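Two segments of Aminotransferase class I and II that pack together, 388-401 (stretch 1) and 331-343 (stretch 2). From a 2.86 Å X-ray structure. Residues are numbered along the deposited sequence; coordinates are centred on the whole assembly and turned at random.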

# COMPACT_ATOMS: atom_id res chain seq x y z
N ARG A 388 -24.17 -11.51 -10.00
CA ARG A 388 -23.22 -10.70 -10.73
C ARG A 388 -22.46 -11.55 -11.75
O ARG A 388 -21.77 -12.50 -11.38
CB ARG A 388 -22.25 -10.01 -9.77
CG ARG A 388 -21.44 -8.91 -10.43
CD ARG A 388 -20.32 -8.44 -9.53
NE ARG A 388 -19.26 -9.43 -9.41
CZ ARG A 388 -18.09 -9.21 -8.81
NH1 ARG A 388 -17.83 -8.02 -8.28
NH2 ARG A 388 -17.19 -10.17 -8.74
N VAL A 389 -22.61 -11.19 -13.02
CA VAL A 389 -22.02 -11.94 -14.12
C VAL A 389 -20.80 -11.19 -14.61
O VAL A 389 -20.92 -10.10 -15.18
CB VAL A 389 -23.03 -12.11 -15.28
CG1 VAL A 389 -22.44 -12.96 -16.39
CG2 VAL A 389 -24.32 -12.73 -14.76
N ALA A 390 -19.62 -11.76 -14.38
CA ALA A 390 -18.37 -11.11 -14.76
C ALA A 390 -18.15 -11.23 -16.25
O ALA A 390 -17.34 -12.03 -16.72
CB ALA A 390 -17.20 -11.68 -13.98
N ILE A 391 -18.87 -10.40 -16.99
CA ILE A 391 -18.88 -10.48 -18.43
C ILE A 391 -17.49 -10.24 -19.05
O ILE A 391 -17.24 -10.58 -20.20
CB ILE A 391 -19.97 -9.56 -19.01
CG1 ILE A 391 -20.48 -10.11 -20.33
CG2 ILE A 391 -19.50 -8.11 -19.12
CD1 ILE A 391 -21.76 -9.46 -20.79
N CYS A 392 -16.58 -9.69 -18.25
CA CYS A 392 -15.19 -9.46 -18.64
C CYS A 392 -14.40 -10.76 -18.76
O CYS A 392 -13.38 -10.81 -19.44
CB CYS A 392 -14.52 -8.57 -17.60
SG CYS A 392 -14.58 -9.27 -15.94
N GLY A 393 -14.86 -11.80 -18.08
CA GLY A 393 -14.15 -13.08 -18.07
C GLY A 393 -14.54 -14.05 -19.18
O GLY A 393 -13.71 -14.84 -19.64
N VAL A 394 -15.80 -14.01 -19.60
CA VAL A 394 -16.32 -15.01 -20.53
C VAL A 394 -16.39 -14.47 -21.96
O VAL A 394 -16.68 -13.29 -22.18
CB VAL A 394 -17.67 -15.62 -20.06
CG1 VAL A 394 -17.78 -15.53 -18.55
CG2 VAL A 394 -18.86 -14.93 -20.69
N GLY A 395 -16.09 -15.35 -22.92
CA GLY A 395 -16.03 -14.99 -24.33
C GLY A 395 -17.39 -14.92 -25.00
O GLY A 395 -18.31 -15.66 -24.66
N GLU A 396 -17.49 -14.02 -25.98
CA GLU A 396 -18.71 -13.75 -26.75
C GLU A 396 -19.57 -14.99 -27.04
O GLU A 396 -20.76 -15.01 -26.70
CB GLU A 396 -18.32 -13.05 -28.06
CG GLU A 396 -19.42 -12.23 -28.71
CD GLU A 396 -18.88 -11.08 -29.55
OE1 GLU A 396 -18.54 -10.03 -28.96
OE2 GLU A 396 -18.79 -11.23 -30.78
N GLU A 397 -18.98 -16.02 -27.64
CA GLU A 397 -19.73 -17.20 -28.09
C GLU A 397 -20.40 -18.02 -26.97
O GLU A 397 -21.35 -18.75 -27.22
CB GLU A 397 -18.87 -18.10 -29.00
CG GLU A 397 -17.77 -18.90 -28.31
CD GLU A 397 -16.42 -18.18 -28.24
OE1 GLU A 397 -16.37 -16.95 -27.94
OE2 GLU A 397 -15.39 -18.86 -28.47
N LYS A 398 -19.92 -17.87 -25.74
CA LYS A 398 -20.50 -18.58 -24.60
C LYS A 398 -21.65 -17.82 -23.93
O LYS A 398 -22.43 -18.43 -23.18
CB LYS A 398 -19.44 -18.91 -23.56
CG LYS A 398 -18.54 -20.08 -23.92
CD LYS A 398 -17.65 -20.41 -22.73
CE LYS A 398 -16.48 -21.29 -23.12
NZ LYS A 398 -15.47 -21.32 -22.02
N ILE A 399 -21.76 -16.52 -24.18
CA ILE A 399 -22.76 -15.68 -23.51
C ILE A 399 -24.20 -16.18 -23.69
O ILE A 399 -24.95 -16.26 -22.71
CB ILE A 399 -22.67 -14.18 -23.92
CG1 ILE A 399 -21.21 -13.69 -23.94
CG2 ILE A 399 -23.53 -13.32 -23.00
CD1 ILE A 399 -20.75 -12.95 -22.71
N PRO A 400 -24.60 -16.54 -24.93
CA PRO A 400 -25.97 -17.03 -25.13
C PRO A 400 -26.33 -18.20 -24.21
O PRO A 400 -27.36 -18.15 -23.54
CB PRO A 400 -25.98 -17.46 -26.59
CG PRO A 400 -24.97 -16.59 -27.24
CD PRO A 400 -23.87 -16.46 -26.22
N LYS A 401 -25.49 -19.23 -24.16
CA LYS A 401 -25.70 -20.36 -23.25
C LYS A 401 -25.81 -19.85 -21.81
O LYS A 401 -26.78 -20.16 -21.12
CB LYS A 401 -24.58 -21.41 -23.39
CG LYS A 401 -24.56 -22.49 -22.30
CD LYS A 401 -24.14 -23.87 -22.82
CE LYS A 401 -22.73 -23.93 -23.42
NZ LYS A 401 -21.61 -23.75 -22.44
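Stretch 2, residues 331-343: MLKSRADVFVTAA

Stretch 2 is helical throughout, and its most committed polar residue is Arg 335, whose guanidinium reaches into the turn of stretch 1 where backbone carbonyls converge. NH1 of Arg 335 donates to O of Ile 391 at 3.2 Å with nearly straight geometry, and to O of Cys 392 at 2.8 Å in a weak, bent bond. Both acceptors lie near the guanidinium plane, whereas O of Val 394 and CA of Gly 395 cover one face. The rule is plain: an extended arginine can tie down a loop by its main chain, without an acidic partner from that loop. Glu 396 instead takes the neighbouring serine, its OE1 accepting from OG of Ser 334 at 2.7 Å.

The register runs in the same sense along both stretches, with Cys 392 nearest Leu 332, Glu 396 nearest Arg 335, and Pro 400 nearest Ala 342 by CA position. Around the polar centre the packing is aliphatic and aromatic. CD1 of Ile 391 presses to 3.3 Å from CB of Phe 339, while CG2 of Ile 399 lies 3.6 Å from CD2 of that ring and CG1 of Val 389 3.8 Å from its CE2. Val 338 points toward stretch 1, its CG1 3.7 Å from CB of Ile 399 and 3.9 Å from CD of Pro 400.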

# COMPACT_ATOMS: atom_id res chain seq x y z
N MSE A 331 -13.98 -4.85 -27.51
CA MSE A 331 -14.15 -6.28 -27.23
C MSE A 331 -15.13 -6.45 -26.08
O MSE A 331 -16.02 -7.30 -26.15
CB MSE A 331 -12.83 -6.96 -26.85
CG MSE A 331 -13.02 -8.43 -26.45
SE MSE A 331 -11.66 -9.17 -25.24
CE MSE A 331 -10.23 -9.49 -26.55
N LEU A 332 -14.97 -5.62 -25.04
CA LEU A 332 -15.85 -5.66 -23.89
C LEU A 332 -17.29 -5.32 -24.26
O LEU A 332 -18.20 -6.08 -23.92
CB LEU A 332 -15.35 -4.73 -22.77
CG LEU A 332 -16.09 -4.75 -21.42
CD1 LEU A 332 -16.21 -6.14 -20.82
CD2 LEU A 332 -15.42 -3.82 -20.43
N LYS A 333 -17.50 -4.21 -24.96
CA LYS A 333 -18.87 -3.74 -25.24
C LYS A 333 -19.67 -4.75 -26.07
O LYS A 333 -20.83 -5.03 -25.76
CB LYS A 333 -18.88 -2.35 -25.89
CG LYS A 333 -20.26 -1.69 -25.90
CD LYS A 333 -20.27 -0.36 -26.64
CE LYS A 333 -20.16 -0.52 -28.16
NZ LYS A 333 -21.43 -0.95 -28.81
N SER A 334 -19.05 -5.31 -27.11
CA SER A 334 -19.76 -6.26 -27.95
C SER A 334 -20.10 -7.55 -27.20
O SER A 334 -20.95 -8.32 -27.64
CB SER A 334 -18.99 -6.54 -29.24
OG SER A 334 -17.93 -7.43 -28.99
N ARG A 335 -19.42 -7.78 -26.07
CA ARG A 335 -19.78 -8.88 -25.17
C ARG A 335 -21.04 -8.52 -24.41
O ARG A 335 -21.89 -9.38 -24.16
CB ARG A 335 -18.67 -9.17 -24.17
CG ARG A 335 -17.51 -9.98 -24.71
CD ARG A 335 -16.59 -10.33 -23.56
NE ARG A 335 -15.30 -10.83 -24.00
CZ ARG A 335 -14.38 -11.35 -23.20
NH1 ARG A 335 -14.61 -11.43 -21.89
NH2 ARG A 335 -13.22 -11.79 -23.69
N ALA A 336 -21.15 -7.25 -24.03
CA ALA A 336 -22.32 -6.75 -23.32
C ALA A 336 -23.52 -6.71 -24.27
O ALA A 336 -24.66 -6.94 -23.84
CB ALA A 336 -22.05 -5.38 -22.74
N ASP A 337 -23.26 -6.43 -25.54
CA ASP A 337 -24.30 -6.44 -26.57
C ASP A 337 -24.91 -7.82 -26.73
O ASP A 337 -26.13 -7.97 -26.81
CB ASP A 337 -23.75 -5.94 -27.90
CG ASP A 337 -23.50 -4.45 -27.92
OD1 ASP A 337 -24.21 -3.71 -27.21
OD2 ASP A 337 -22.59 -4.00 -28.64
N VAL A 338 -24.06 -8.84 -26.75
CA VAL A 338 -24.51 -10.22 -26.88
C VAL A 338 -25.30 -10.59 -25.64
O VAL A 338 -26.34 -11.25 -25.74
CB VAL A 338 -23.34 -11.19 -27.16
CG1 VAL A 338 -23.79 -12.64 -27.10
CG2 VAL A 338 -22.75 -10.89 -28.53
N PHE A 339 -24.84 -10.15 -24.47
CA PHE A 339 -25.57 -10.37 -23.22
C PHE A 339 -26.96 -9.75 -23.28
O PHE A 339 -27.95 -10.46 -23.10
CB PHE A 339 -24.80 -9.82 -22.02
CG PHE A 339 -25.29 -10.35 -20.69
CD1 PHE A 339 -26.38 -9.75 -20.05
CD2 PHE A 339 -24.68 -11.44 -20.10
CE1 PHE A 339 -26.83 -10.24 -18.84
CE2 PHE A 339 -25.14 -11.94 -18.89
CZ PHE A 339 -26.21 -11.34 -18.26
N VAL A 340 -27.03 -8.45 -23.55
CA VAL A 340 -28.29 -7.71 -23.57
C VAL A 340 -29.28 -8.23 -24.63
O VAL A 340 -30.48 -8.31 -24.38
CB VAL A 340 -28.06 -6.18 -23.68
CG1 VAL A 340 -29.37 -5.43 -23.85
CG2 VAL A 340 -27.32 -5.69 -22.45
N THR A 341 -28.76 -8.59 -25.80
CA THR A 341 -29.56 -9.20 -26.87
C THR A 341 -30.17 -10.54 -26.42
O THR A 341 -31.36 -10.79 -26.63
CB THR A 341 -28.73 -9.37 -28.16
OG1 THR A 341 -28.54 -8.08 -28.77
CG2 THR A 341 -29.41 -10.29 -29.16
N ALA A 342 -29.35 -11.38 -25.80
CA ALA A 342 -29.79 -12.67 -25.29
C ALA A 342 -30.78 -12.52 -24.13
O ALA A 342 -31.82 -13.17 -24.10
CB ALA A 342 -28.60 -13.53 -24.89
N ALA A 343 -30.45 -11.65 -23.17
CA ALA A 343 -31.31 -11.39 -22.01
C ALA A 343 -32.72 -10.98 -22.44
O ALA A 343 -33.71 -11.42 -21.85
CB ALA A 343 -30.69 -10.34 -21.10